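Local coordinates for odorant-binding protein 47 (Anopheles gambiae, PDB 3PM2) that binds hydrophobic odorants such as indole, menthol and citronellal and is thought to carry them through the aqueous fluid around olfactory sensory dendrites, at residues Pro12-Ala15 against Ala16-Cys19; Asn161-Lys164 against Ser165-Lys169; Ser28-Met31 against Thr32-Lys36; Lys86-Ala89 against Pro90-Lys94. All blocks are in the same frame, centred on the assembly; numbering follows the deposited sequence.

Contact 1: residues Pro12-Ala15 against Ala16-Cys19; sequences PKNA and AECC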
ATOM      1  N   PRO A  12      -1.418 -18.340   1.530  1.00 33.27           N
ATOM      2  CA  PRO A  12      -0.180 -17.730   2.037  1.00 33.30           C
ATOM      3  C   PRO A  12       0.891 -17.503   0.965  1.00 36.64           C
ATOM      4  O   PRO A  12       1.949 -16.970   1.297  1.00 35.24           O
ATOM      5  CB  PRO A  12       0.276 -18.720   3.115  1.00 35.35           C
ATOM      6  CG  PRO A  12      -0.252 -20.028   2.667  1.00 39.10           C
ATOM      7  CD  PRO A  12      -1.507 -19.774   1.900  1.00 34.38           C
ATOM      8  N   LYS A  13       0.616 -17.893  -0.310  1.00 34.70           N
ATOM      9  CA  LYS A  13       1.523 -17.726  -1.455  1.00 34.68           C
ATOM     10  C   LYS A  13       2.043 -16.290  -1.519  1.00 37.76           C
ATOM     11  O   LYS A  13       1.262 -15.329  -1.411  1.00 36.03           O
ATOM     12  CB  LYS A  13       0.826 -18.099  -2.782  1.00 37.74           C
ATOM     13  CG  LYS A  13       1.767 -18.322  -3.965  1.00 43.61           C
ATOM     14  CD  LYS A  13       0.982 -18.721  -5.196  1.00 52.37           C
ATOM     15  CE  LYS A  13       1.807 -19.473  -6.210  1.00 67.02           C
ATOM     16  NZ  LYS A  13       2.670 -18.563  -7.001  1.00 76.43           N
ATOM     17  N   ASN A  14       3.373 -16.166  -1.625  1.00 34.03           N
ATOM     18  CA  ASN A  14       4.101 -14.901  -1.728  1.00 33.58           C
ATOM     19  C   ASN A  14       3.716 -14.260  -3.067  1.00 33.11           C
ATOM     20  O   ASN A  14       3.759 -14.935  -4.092  1.00 32.33           O
ATOM     21  CB  ASN A  14       5.599 -15.190  -1.640  1.00 38.11           C
ATOM     22  CG  ASN A  14       6.530 -14.029  -1.858  1.00 69.42           C
ATOM     23  OD1 ASN A  14       6.236 -12.872  -1.533  1.00 63.56           O
ATOM     24  ND2 ASN A  14       7.716 -14.335  -2.377  1.00 66.00           N
ATOM     25  N   ALA A  15       3.264 -12.989  -3.048  1.00 27.37           N
ATOM     26  CA  ALA A  15       2.799 -12.296  -4.251  1.00 25.66           C
ATOM     27  C   ALA A  15       3.844 -12.236  -5.371  1.00 27.80           C
ATOM     28  O   ALA A  15       3.466 -12.284  -6.543  1.00 26.21           O
ATOM     29  CB  ALA A  15       2.314 -10.906  -3.909  1.00 26.14           C
ATOM     30  N   ALA A  16       5.148 -12.160  -5.011  1.00 24.51           N
ATOM     31  CA  ALA A  16       6.282 -12.148  -5.943  1.00 25.21           C
ATOM     32  C   ALA A  16       6.269 -13.383  -6.848  1.00 29.03           C
ATOM     33  O   ALA A  16       6.757 -13.322  -7.972  1.00 28.98           O
ATOM     34  CB  ALA A  16       7.588 -12.078  -5.173  1.00 26.49           C
ATOM     35  N   GLU A  17       5.654 -14.478  -6.385  1.00 25.82           N
ATOM     36  CA  GLU A  17       5.513 -15.703  -7.171  1.00 26.97           C
ATOM     37  C   GLU A  17       4.401 -15.612  -8.232  1.00 31.20           C
ATOM     38  O   GLU A  17       4.310 -16.471  -9.106  1.00 31.34           O
ATOM     39  CB  GLU A  17       5.344 -16.906  -6.249  1.00 28.59           C
ATOM     40  CG  GLU A  17       6.612 -17.209  -5.471  1.00 39.30           C
ATOM     41  CD  GLU A  17       6.515 -18.313  -4.442  1.00 59.68           C
ATOM     42  OE1 GLU A  17       5.448 -18.964  -4.353  1.00 54.43           O
ATOM     43  OE2 GLU A  17       7.519 -18.536  -3.729  1.00 54.15           O
ATOM     44  N   CYS A  18       3.558 -14.562  -8.151  1.00 26.43           N
ATOM     45  CA  CYS A  18       2.511 -14.272  -9.127  1.00 24.90           C
ATOM     46  C   CYS A  18       3.001 -13.241 -10.123  1.00 25.11           C
ATOM     47  O   CYS A  18       2.694 -13.361 -11.300  1.00 23.14           O
ATOM     48  CB  CYS A  18       1.239 -13.804  -8.437  1.00 25.32           C
ATOM     49  SG  CYS A  18       0.498 -15.060  -7.381  1.00 29.77           S
ATOM     50  N   CYS A  19       3.682 -12.188  -9.636  1.00 20.88           N
ATOM     51  CA  CYS A  19       4.232 -11.114 -10.472  1.00 21.01           C
ATOM     52  C   CYS A  19       5.332 -10.396  -9.718  1.00 23.94           C
ATOM     53  O   CYS A  19       5.150 -10.067  -8.541  1.00 22.96           O
ATOM     54  CB  CYS A  19       3.145 -10.134 -10.927  1.00 22.29           C
ATOM     55  SG  CYS A  19       3.738  -8.876 -12.099  1.00 27.02           S
TER
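Lys-13 and Glu-17 cross obliquely over the outside of a tight turn. The lysine chain runs extended as far as CE and then bends at its last torsion (chi4 -78°), which lays NZ against the root of the glutamate, 3.2 Å from Glu-17 CB. The carboxylate is therefore met from beside its stem, and the salt bridge from Lys-13 NZ to Glu-17 OE1 is long at 3.9 Å. A flexible pair of opposite charges suits this position, which is partly open to solvent. Asn-14 points its amide along the other flank, with ND2 3.6 Å from the methyl CB of Ala-16. Beneath these side chains the backbone makes a short 3-10 turn: Glu-17 N bonds to Asn-14 O at 3.0 Å. Ala-15 O is gripped twice, by Cys-18 N at 2.8 Å from above the carbonyl plane and by Cys-19 N at 3.1 Å within that plane. Alanine, with a methyl for a side chain, fits a turn this tight, and the two cysteines follow soon after. Cys-18 is tied by a disulfide to Cys-160 of helix 158-167 and Cys-19 to Cys-149, while Ala-15 and Cys-18 rest on Phe-146 of helix 133-147, so the turn is fastened to the fold ahead of helix 27-44.

Contact 2: residues Asn161-Lys164 against Ser165-Lys169; sequences NKLK and SYHSK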
ATOM      1  N   ASN A 161      -4.921 -16.436  -9.069  1.00 20.53           N
ATOM      2  CA  ASN A 161      -6.262 -15.893  -9.365  1.00 21.47           C
ATOM      3  C   ASN A 161      -6.876 -15.428  -8.023  1.00 24.90           C
ATOM      4  O   ASN A 161      -7.485 -14.357  -7.971  1.00 23.17           O
ATOM      5  CB  ASN A 161      -7.203 -16.917 -10.024  1.00 23.30           C
ATOM      6  CG  ASN A 161      -8.534 -16.308 -10.411  1.00 27.53           C
ATOM      7  OD1 ASN A 161      -8.615 -15.230 -11.004  1.00 29.11           O
ATOM      8  ND2 ASN A 161      -9.611 -16.931 -10.020  1.00 25.14           N
ATOM      9  N   LYS A 162      -6.698 -16.235  -6.951  1.00 21.71           N
ATOM     10  CA  LYS A 162      -7.202 -15.894  -5.597  1.00 20.82           C
ATOM     11  C   LYS A 162      -6.539 -14.614  -5.068  1.00 22.62           C
ATOM     12  O   LYS A 162      -7.215 -13.741  -4.511  1.00 21.48           O
ATOM     13  CB  LYS A 162      -7.011 -17.063  -4.634  1.00 24.60           C
ATOM     14  CG  LYS A 162      -7.961 -18.233  -4.928  1.00 31.01           C
ATOM     15  CD  LYS A 162      -7.682 -19.407  -4.021  1.00 41.39           C
ATOM     16  CE  LYS A 162      -8.374 -20.656  -4.509  1.00 58.75           C
ATOM     17  NZ  LYS A 162      -7.921 -21.851  -3.754  1.00 75.78           N
ATOM     18  N   LEU A 163      -5.222 -14.489  -5.265  1.00 18.03           N
ATOM     19  CA  LEU A 163      -4.507 -13.293  -4.865  1.00 18.21           C
ATOM     20  C   LEU A 163      -4.926 -12.077  -5.713  1.00 20.83           C
ATOM     21  O   LEU A 163      -5.009 -10.971  -5.170  1.00 19.09           O
ATOM     22  CB  LEU A 163      -2.985 -13.488  -4.862  1.00 18.75           C
ATOM     23  CG  LEU A 163      -2.376 -14.459  -3.822  1.00 22.99           C
ATOM     24  CD1 LEU A 163      -0.858 -14.334  -3.825  1.00 23.51           C
ATOM     25  CD2 LEU A 163      -2.921 -14.211  -2.398  1.00 26.21           C
ATOM     26  N   LYS A 164      -5.224 -12.282  -7.018  1.00 16.58           N
ATOM     27  CA  LYS A 164      -5.702 -11.208  -7.902  1.00 16.07           C
ATOM     28  C   LYS A 164      -7.057 -10.706  -7.335  1.00 19.60           C
ATOM     29  O   LYS A 164      -7.253  -9.500  -7.193  1.00 18.10           O
ATOM     30  CB  LYS A 164      -5.869 -11.733  -9.339  1.00 16.99           C
ATOM     31  CG  LYS A 164      -6.559 -10.785 -10.303  1.00 24.58           C
ATOM     32  CD  LYS A 164      -6.958 -11.485 -11.617  1.00 21.74           C
ATOM     33  CE  LYS A 164      -7.953 -10.661 -12.396  1.00 24.23           C
ATOM     34  NZ  LYS A 164      -8.224 -11.236 -13.744  1.00 23.43           N
ATOM     35  N   SER A 165      -7.977 -11.634  -7.034  1.00 17.03           N
ATOM     36  CA  SER A 165      -9.289 -11.276  -6.473  1.00 17.52           C
ATOM     37  C   SER A 165      -9.136 -10.526  -5.152  1.00 20.90           C
ATOM     38  O   SER A 165      -9.675  -9.423  -5.013  1.00 20.47           O
ATOM     39  CB  SER A 165     -10.137 -12.521  -6.246  1.00 21.79           C
ATOM     40  OG  SER A 165     -10.462 -13.098  -7.497  1.00 24.40           O
ATOM     41  N   TYR A 166      -8.378 -11.105  -4.207  1.00 16.99           N
ATOM     42  CA  TYR A 166      -8.193 -10.517  -2.888  1.00 16.65           C
ATOM     43  C   TYR A 166      -7.571  -9.140  -2.930  1.00 18.65           C
ATOM     44  O   TYR A 166      -8.119  -8.199  -2.347  1.00 18.51           O
ATOM     45  CB  TYR A 166      -7.388 -11.452  -1.978  1.00 17.23           C
ATOM     46  CG  TYR A 166      -7.239 -10.926  -0.566  1.00 17.10           C
ATOM     47  CD1 TYR A 166      -8.310 -10.949   0.325  1.00 18.72           C
ATOM     48  CD2 TYR A 166      -6.050 -10.345  -0.139  1.00 16.79           C
ATOM     49  CE1 TYR A 166      -8.207 -10.383   1.596  1.00 20.41           C
ATOM     50  CE2 TYR A 166      -5.921  -9.818   1.150  1.00 17.97           C
ATOM     51  CZ  TYR A 166      -6.996  -9.859   2.022  1.00 25.45           C
ATOM     52  OH  TYR A 166      -6.858  -9.320   3.289  1.00 21.77           O
ATOM     53  N   HIS A 167      -6.486  -9.015  -3.694  1.00 15.94           N
ATOM     54  CA  HIS A 167      -5.712  -7.780  -3.788  1.00 15.53           C
ATOM     55  C   HIS A 167      -6.261  -6.720  -4.740  1.00 17.94           C
ATOM     56  O   HIS A 167      -5.700  -5.619  -4.809  1.00 15.94           O
ATOM     57  CB  HIS A 167      -4.210  -8.065  -3.973  1.00 15.49           C
ATOM     58  CG  HIS A 167      -3.578  -8.703  -2.771  1.00 18.22           C
ATOM     59  ND1 HIS A 167      -3.428  -8.009  -1.582  1.00 20.62           N
ATOM     60  CD2 HIS A 167      -3.055  -9.945  -2.621  1.00 20.69           C
ATOM     61  CE1 HIS A 167      -2.840  -8.853  -0.743  1.00 20.85           C
ATOM     62  NE2 HIS A 167      -2.574 -10.020  -1.331  1.00 20.70           N
ATOM     63  N   SER A 168      -7.416  -7.007  -5.390  1.00 17.06           N
ATOM     64  CA  SER A 168      -8.097  -5.995  -6.197  1.00 18.42           C
ATOM     65  C   SER A 168      -8.790  -5.019  -5.229  1.00 23.85           C
ATOM     66  O   SER A 168      -9.029  -3.863  -5.587  1.00 25.35           O
ATOM     67  CB  SER A 168      -9.120  -6.603  -7.152  1.00 20.88           C
ATOM     68  OG  SER A 168     -10.209  -7.197  -6.463  1.00 28.59           O
ATOM     69  N   LYS A 169      -9.033  -5.470  -3.998  1.00 19.38           N
ATOM     70  CA  LYS A 169      -9.701  -4.656  -2.962  1.00 19.79           C
ATOM     71  C   LYS A 169      -8.853  -4.420  -1.735  1.00 21.84           C
ATOM     72  O   LYS A 169      -9.030  -3.391  -1.068  1.00 21.26           O
ATOM     73  CB  LYS A 169     -11.001  -5.350  -2.512  1.00 24.39           C
ATOM     74  CG  LYS A 169     -12.056  -5.483  -3.607  1.00 49.97           C
ATOM     75  CD  LYS A 169     -13.056  -6.593  -3.282  1.00 60.38           C
ATOM     76  CE  LYS A 169     -12.535  -8.004  -3.506  1.00 74.38           C
ATOM     77  NZ  LYS A 169     -12.800  -8.488  -4.890  1.00 83.67           N
TER
HETATM   78  O   HOH W   1      -9.868 -12.884  -9.953  1.00 26.25           O
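Leu-163 and His-167 meet one helical turn apart, the imidazole carbon CD2 lying 4.2 Å from Leu-163 CB. His-167 carries its ring beside its own backbone N (chi1 -67°), and this sends the ring back along the helix until its edge comes near Leu-163 O, with CD2 3.4 Å from that oxygen. The same oxygen accepts the backbone bond from His-167 N at 2.9 Å. Tyr-166 takes the other course: its ring swings away from the backbone N, beside the carbonyl carbon (chi1 -176°), and its CD2 settles over the centre of one imidazole face. Histidine fits here because a flat ring can be covered on a face while ND1 still bonds to Cys-170 O.

On the exposed flank Asn-161 and Ser-165 share a water, which donates to Asn-161 OD1 at 2.9 Å and lies 2.5 Å from Ser-165 OG. Short polar side chains are well placed to hold such a bridge. Farther along, the hydroxyl OG of Ser-168 bonds to the backbone oxygen Ser-165 O at 2.7 Å. Helix 158-167 thus turns Leu-163 and His-167 inward: His-167 stacks on Phe-172 of the C-terminal tail, and on the N-terminal loop Leu-163 packs on Val-11, Tyr-166 on Pro-10, and Lys-162 on both.

Contact 3: residues Ser28-Met31 against Thr32-Lys36; sequences SAFM and TCHSK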
ATOM      1  N   SER A  28      13.294  -6.087   3.468  1.00 30.50           N
ATOM      2  CA  SER A  28      13.781  -6.063   4.851  1.00 30.62           C
ATOM      3  C   SER A  28      13.209  -4.865   5.621  1.00 32.15           C
ATOM      4  O   SER A  28      12.676  -5.036   6.721  1.00 31.33           O
ATOM      5  CB  SER A  28      15.311  -6.077   4.884  1.00 34.20           C
ATOM      6  OG  SER A  28      15.839  -5.684   6.137  1.00 47.60           O
ATOM      7  N   ALA A  29      13.279  -3.663   5.019  1.00 27.72           N
ATOM      8  CA  ALA A  29      12.750  -2.444   5.623  1.00 27.20           C
ATOM      9  C   ALA A  29      11.217  -2.511   5.752  1.00 27.09           C
ATOM     10  O   ALA A  29      10.662  -2.071   6.758  1.00 25.29           O
ATOM     11  CB  ALA A  29      13.187  -1.239   4.817  1.00 28.52           C
ATOM     12  N   PHE A  30      10.543  -3.132   4.783  1.00 21.87           N
ATOM     13  CA  PHE A  30       9.101  -3.303   4.864  1.00 19.93           C
ATOM     14  C   PHE A  30       8.731  -4.227   6.040  1.00 22.90           C
ATOM     15  O   PHE A  30       7.797  -3.920   6.782  1.00 20.36           O
ATOM     16  CB  PHE A  30       8.540  -3.879   3.553  1.00 21.44           C
ATOM     17  CG  PHE A  30       7.046  -4.028   3.633  1.00 23.43           C
ATOM     18  CD1 PHE A  30       6.211  -2.951   3.371  1.00 25.91           C
ATOM     19  CD2 PHE A  30       6.466  -5.239   4.019  1.00 24.97           C
ATOM     20  CE1 PHE A  30       4.824  -3.073   3.500  1.00 26.42           C
ATOM     21  CE2 PHE A  30       5.076  -5.357   4.138  1.00 26.77           C
ATOM     22  CZ  PHE A  30       4.274  -4.270   3.877  1.00 24.86           C
ATOM     23  N   MET A  31       9.455  -5.360   6.196  1.00 22.95           N
ATOM     24  CA  MET A  31       9.156  -6.333   7.249  1.00 23.91           C
ATOM     25  C   MET A  31       9.297  -5.770   8.645  1.00 24.81           C
ATOM     26  O   MET A  31       8.479  -6.093   9.509  1.00 22.66           O
ATOM     27  CB  MET A  31       9.928  -7.645   7.054  1.00 28.15           C
ATOM     28  CG  MET A  31       9.276  -8.557   6.011  1.00 34.02           C
ATOM     29  SD  MET A  31       7.504  -8.945   6.283  1.00 41.15           S
ATOM     30  CE  MET A  31       7.561  -9.722   7.927  1.00 37.58           C
ATOM     31  N   THR A  32      10.300  -4.886   8.854  1.00 20.30           N
ATOM     32  CA  THR A  32      10.517  -4.181  10.120  1.00 20.17           C
ATOM     33  C   THR A  32       9.248  -3.368  10.453  1.00 20.73           C
ATOM     34  O   THR A  32       8.759  -3.411  11.585  1.00 18.18           O
ATOM     35  CB  THR A  32      11.757  -3.281   9.988  1.00 26.40           C
ATOM     36  OG1 THR A  32      12.885  -4.096   9.691  1.00 29.49           O
ATOM     37  CG2 THR A  32      12.027  -2.457  11.238  1.00 26.03           C
ATOM     38  N   CYS A  33       8.735  -2.608   9.470  1.00 18.87           N
ATOM     39  CA  CYS A  33       7.523  -1.794   9.643  1.00 18.48           C
ATOM     40  C   CYS A  33       6.286  -2.635   9.868  1.00 19.27           C
ATOM     41  O   CYS A  33       5.453  -2.289  10.718  1.00 18.13           O
ATOM     42  CB  CYS A  33       7.365  -0.857   8.456  1.00 19.02           C
ATOM     43  SG  CYS A  33       8.626   0.437   8.422  1.00 23.44           S
ATOM     44  N   HIS A  34       6.167  -3.729   9.111  1.00 15.15           N
ATOM     45  CA  HIS A  34       5.053  -4.670   9.244  1.00 15.22           C
ATOM     46  C   HIS A  34       5.040  -5.252  10.667  1.00 19.11           C
ATOM     47  O   HIS A  34       4.014  -5.204  11.336  1.00 15.63           O
ATOM     48  CB  HIS A  34       5.179  -5.811   8.195  1.00 16.06           C
ATOM     49  CG  HIS A  34       4.195  -6.920   8.418  1.00 19.34           C
ATOM     50  ND1 HIS A  34       2.964  -6.936   7.783  1.00 21.41           N
ATOM     51  CD2 HIS A  34       4.280  -7.999   9.230  1.00 21.67           C
ATOM     52  CE1 HIS A  34       2.346  -8.016   8.230  1.00 21.23           C
ATOM     53  NE2 HIS A  34       3.097  -8.685   9.103  1.00 21.41           N
ATOM     54  N   SER A  35       6.177  -5.815  11.131  1.00 17.21           N
ATOM     55  CA  SER A  35       6.254  -6.400  12.476  1.00 17.40           C
ATOM     56  C   SER A  35       5.843  -5.384  13.587  1.00 20.50           C
ATOM     57  O   SER A  35       5.078  -5.711  14.502  1.00 18.58           O
ATOM     58  CB  SER A  35       7.666  -6.945  12.716  1.00 22.37           C
ATOM     59  OG  SER A  35       7.793  -7.529  14.006  1.00 31.30           O
ATOM     60  N   LYS A  36       6.326  -4.138  13.464  1.00 17.23           N
ATOM     61  CA  LYS A  36       6.061  -3.088  14.454  1.00 16.50           C
ATOM     62  C   LYS A  36       4.584  -2.704  14.575  1.00 21.14           C
ATOM     63  O   LYS A  36       4.101  -2.528  15.702  1.00 19.46           O
ATOM     64  CB  LYS A  36       6.878  -1.836  14.090  1.00 19.00           C
ATOM     65  CG  LYS A  36       6.979  -0.828  15.217  1.00 25.40           C
ATOM     66  CD  LYS A  36       7.833   0.343  14.784  1.00 40.12           C
ATOM     67  CE  LYS A  36       7.963   1.381  15.865  1.00 55.09           C
ATOM     68  NZ  LYS A  36       8.398   2.687  15.299  1.00 64.56           N
TER
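Side chains one turn apart on helix 27-44 make this contact, with Phe-30, Met-31 and His-34 gathered on one flank of the helix. Phe-30 directs its ring forward along the helix by setting CG anti to its backbone N (chi1 -179°), and its CE2 comes 4.1 Å from His-34 CB at an oblique slant. Met-31 and His-34 lie side by side and point the same way. Two successive bends in the methionine chain bring its methyl CE to 3.9 Å from His-34 CD2; SD stays farther off, 4.9 Å from the ring centroid and oblique to it. A flexible thioether can follow the imidazole in this way, whereas the rigid phenyl ring reaches the same histidine at its CB. The scaffold is an ordinary alpha-helix, with i to i+4 bonds from His-34 N to Phe-30 O and from Ser-35 N to Met-31 O, both 2.8 Å. This helix belongs to the disulfide-knit helical fold of the odorant-binding proteins, and Cys-33 joins it to Cys-59 of helix 55-63, where Val-60 also receives Phe-30. On the exposed side Thr-32 OG1 lies 3.1 Å from Ser-28 O, beside the backbone bond to the same oxygen. His-34 ND1 is hydrogen-bonded to OXT of the C-terminal Leu-173.

Contact 4: residues Lys86-Ala89 against Pro90-Lys94; sequences KSMA and PEWNK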
ATOM      1  N   LYS A  86      14.420  -0.021 -13.398  1.00 22.70           N
ATOM      2  CA  LYS A  86      15.533   0.084 -14.346  1.00 23.12           C
ATOM      3  C   LYS A  86      16.011  -1.246 -14.939  1.00 28.11           C
ATOM      4  O   LYS A  86      16.444  -1.267 -16.093  1.00 29.22           O
ATOM      5  CB  LYS A  86      16.689   0.944 -13.795  1.00 24.66           C
ATOM      6  CG  LYS A  86      17.505   0.289 -12.681  1.00 39.85           C
ATOM      7  CD  LYS A  86      18.426   1.284 -11.985  1.00 51.12           C
ATOM      8  CE  LYS A  86      18.991   0.742 -10.696  1.00 63.42           C
ATOM      9  NZ  LYS A  86      20.203  -0.085 -10.903  1.00 73.32           N
ATOM     10  N   SER A  87      15.936  -2.348 -14.161  1.00 25.02           N
ATOM     11  CA  SER A  87      16.344  -3.666 -14.649  1.00 25.59           C
ATOM     12  C   SER A  87      15.151  -4.604 -14.856  1.00 29.51           C
ATOM     13  O   SER A  87      15.327  -5.798 -15.139  1.00 30.55           O
ATOM     14  CB  SER A  87      17.422  -4.273 -13.757  1.00 30.55           C
ATOM     15  OG  SER A  87      18.592  -3.472 -13.785  1.00 38.04           O
ATOM     16  N   MET A  88      13.930  -4.046 -14.766  1.00 20.76           N
ATOM     17  CA  MET A  88      12.699  -4.779 -14.996  1.00 18.02           C
ATOM     18  C   MET A  88      12.266  -4.699 -16.461  1.00 23.78           C
ATOM     19  O   MET A  88      12.897  -3.970 -17.234  1.00 23.62           O
ATOM     20  CB  MET A  88      11.601  -4.257 -14.073  1.00 18.14           C
ATOM     21  CG  MET A  88      11.889  -4.505 -12.616  1.00 19.93           C
ATOM     22  SD  MET A  88      10.528  -3.944 -11.554  1.00 21.04           S
ATOM     23  CE  MET A  88       9.353  -5.246 -11.813  1.00 17.80           C
ATOM     24  N   ALA A  89      11.182  -5.436 -16.849  1.00 22.87           N
ATOM     25  CA  ALA A  89      10.623  -5.399 -18.207  1.00 23.36           C
ATOM     26  C   ALA A  89      10.268  -3.926 -18.555  1.00 27.72           C
ATOM     27  O   ALA A  89       9.848  -3.187 -17.657  1.00 25.50           O
ATOM     28  CB  ALA A  89       9.383  -6.275 -18.280  1.00 24.14           C
ATOM     29  N   PRO A  90      10.479  -3.475 -19.819  1.00 25.34           N
ATOM     30  CA  PRO A  90      10.270  -2.046 -20.143  1.00 24.84           C
ATOM     31  C   PRO A  90       8.853  -1.535 -19.976  1.00 26.67           C
ATOM     32  O   PRO A  90       8.655  -0.323 -19.853  1.00 26.76           O
ATOM     33  CB  PRO A  90      10.774  -1.916 -21.581  1.00 26.65           C
ATOM     34  CG  PRO A  90      10.733  -3.299 -22.136  1.00 31.81           C
ATOM     35  CD  PRO A  90      11.011  -4.217 -20.981  1.00 27.42           C
ATOM     36  N   GLU A  91       7.874  -2.446 -19.940  1.00 22.42           N
ATOM     37  CA  GLU A  91       6.462  -2.111 -19.707  1.00 21.91           C
ATOM     38  C   GLU A  91       6.256  -1.391 -18.365  1.00 25.08           C
ATOM     39  O   GLU A  91       5.348  -0.572 -18.239  1.00 23.81           O
ATOM     40  CB  GLU A  91       5.599  -3.372 -19.697  1.00 23.54           C
ATOM     41  CG  GLU A  91       5.471  -4.047 -21.056  1.00 30.30           C
ATOM     42  CD  GLU A  91       6.597  -4.966 -21.489  1.00 43.50           C
ATOM     43  OE1 GLU A  91       7.652  -5.008 -20.819  1.00 27.56           O
ATOM     44  OE2 GLU A  91       6.443  -5.605 -22.551  1.00 37.66           O
ATOM     45  N   TRP A  92       7.092  -1.706 -17.372  1.00 21.58           N
ATOM     46  CA  TRP A  92       6.977  -1.136 -16.028  1.00 20.03           C
ATOM     47  C   TRP A  92       7.168   0.367 -15.880  1.00 23.47           C
ATOM     48  O   TRP A  92       6.573   0.942 -14.970  1.00 21.79           O
ATOM     49  CB  TRP A  92       7.806  -1.921 -15.026  1.00 17.94           C
ATOM     50  CG  TRP A  92       7.253  -3.293 -14.737  1.00 17.70           C
ATOM     51  CD1 TRP A  92       7.819  -4.486 -15.080  1.00 20.52           C
ATOM     52  CD2 TRP A  92       6.045  -3.614 -14.017  1.00 16.90           C
ATOM     53  NE1 TRP A  92       7.048  -5.531 -14.614  1.00 20.32           N
ATOM     54  CE2 TRP A  92       5.934  -5.025 -13.994  1.00 21.31           C
ATOM     55  CE3 TRP A  92       5.001  -2.844 -13.467  1.00 17.86           C
ATOM     56  CZ2 TRP A  92       4.870  -5.686 -13.372  1.00 20.38           C
ATOM     57  CZ3 TRP A  92       3.942  -3.505 -12.835  1.00 19.40           C
ATOM     58  CH2 TRP A  92       3.876  -4.906 -12.806  1.00 19.80           C
ATOM     59  N   ASN A  93       7.929   1.019 -16.783  1.00 20.50           N
ATOM     60  CA  ASN A  93       8.140   2.471 -16.719  1.00 20.65           C
ATOM     61  C   ASN A  93       6.810   3.229 -16.753  1.00 25.56           C
ATOM     62  O   ASN A  93       6.499   3.947 -15.793  1.00 23.66           O
ATOM     63  CB  ASN A  93       9.074   2.955 -17.837  1.00 20.99           C
ATOM     64  CG  ASN A  93       9.387   4.420 -17.731  1.00 35.23           C
ATOM     65  OD1 ASN A  93       8.763   5.263 -18.384  1.00 37.24           O
ATOM     66  ND2 ASN A  93      10.320   4.751 -16.864  1.00 24.80           N
ATOM     67  N   LYS A  94       6.022   3.031 -17.841  1.00 23.22           N
ATOM     68  CA  LYS A  94       4.719   3.671 -18.035  1.00 23.85           C
ATOM     69  C   LYS A  94       3.690   3.211 -17.023  1.00 24.96           C
ATOM     70  O   LYS A  94       2.915   4.038 -16.554  1.00 24.82           O
ATOM     71  CB  LYS A  94       4.172   3.450 -19.459  1.00 29.18           C
ATOM     72  CG  LYS A  94       3.196   4.536 -19.914  1.00 46.85           C
ATOM     73  CD  LYS A  94       3.931   5.794 -20.398  1.00 62.36           C
ATOM     74  CE  LYS A  94       3.457   7.034 -19.680  1.00 72.87           C
ATOM     75  NZ  LYS A  94       4.475   8.119 -19.726  1.00 82.15           N
TER
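Met-88 lays its terminal methyl over one face of the Trp-92 indole, CE standing 3.8 Å from the centroid of the five-membered ring and 18° off its normal. This is a CH-pi contact, displaced toward the ring's rim, where CE is 3.6 Å from Trp-92 NE1. The sulfur follows at a distance, SD 4.8 Å from the same centroid, making the pair a Met-aromatic contact as well. A bend at the last methionine torsion (chi3 76°) folds the methyl onto the ring. Methionine suits the place because its slim, polarisable end can reach over the broad indole face. Beside it the small methyl of Ala-89 approaches the ring, CB being 4.0 Å from Trp-92 CD1. Ala-89 O accepts Trp-92 N at 3.1 Å, the donor lying above the carbonyl plane. Pro-90, whose ring fixes phi and which has no N-H to offer, suits the bend that leads into helix 92-109. Farther out, Glu-91 bends at its second torsion to come back over the turn, OE1 touching Ala-89 CB at 3.3 Å, and its other oxygen, OE2, forms a salt bridge with Lys-152. The arrangement is that of a loop entering a helix: the chain leaving helix 74-85 turns into helix 92-109 with the tryptophan buried against Leu-153 and Pro-22.

How the contacts relate
Along the chain the order is contact 1, contact 3, contact 4, contact 2, so the first and last lie near opposite ends of the sequence. Yet contacts 1 and 2 have centres only about 11 Å apart and touch, Leu-163 CD1 lying 3.9 Å from Cys-18 SG. Contact 4, about 19 Å from contact 1 between centres, also reaches it, through Trp-92 CZ2 at 3.6 Å from Cys-19 SG. Contact 3, on helix 27-44, touches none of the others; its nearest atoms are about 9 Å from contact 1. The loop at 12-19 therefore packs against both helix 158-167 and the beginning of helix 92-109, bringing together parts of the chain far apart in sequence.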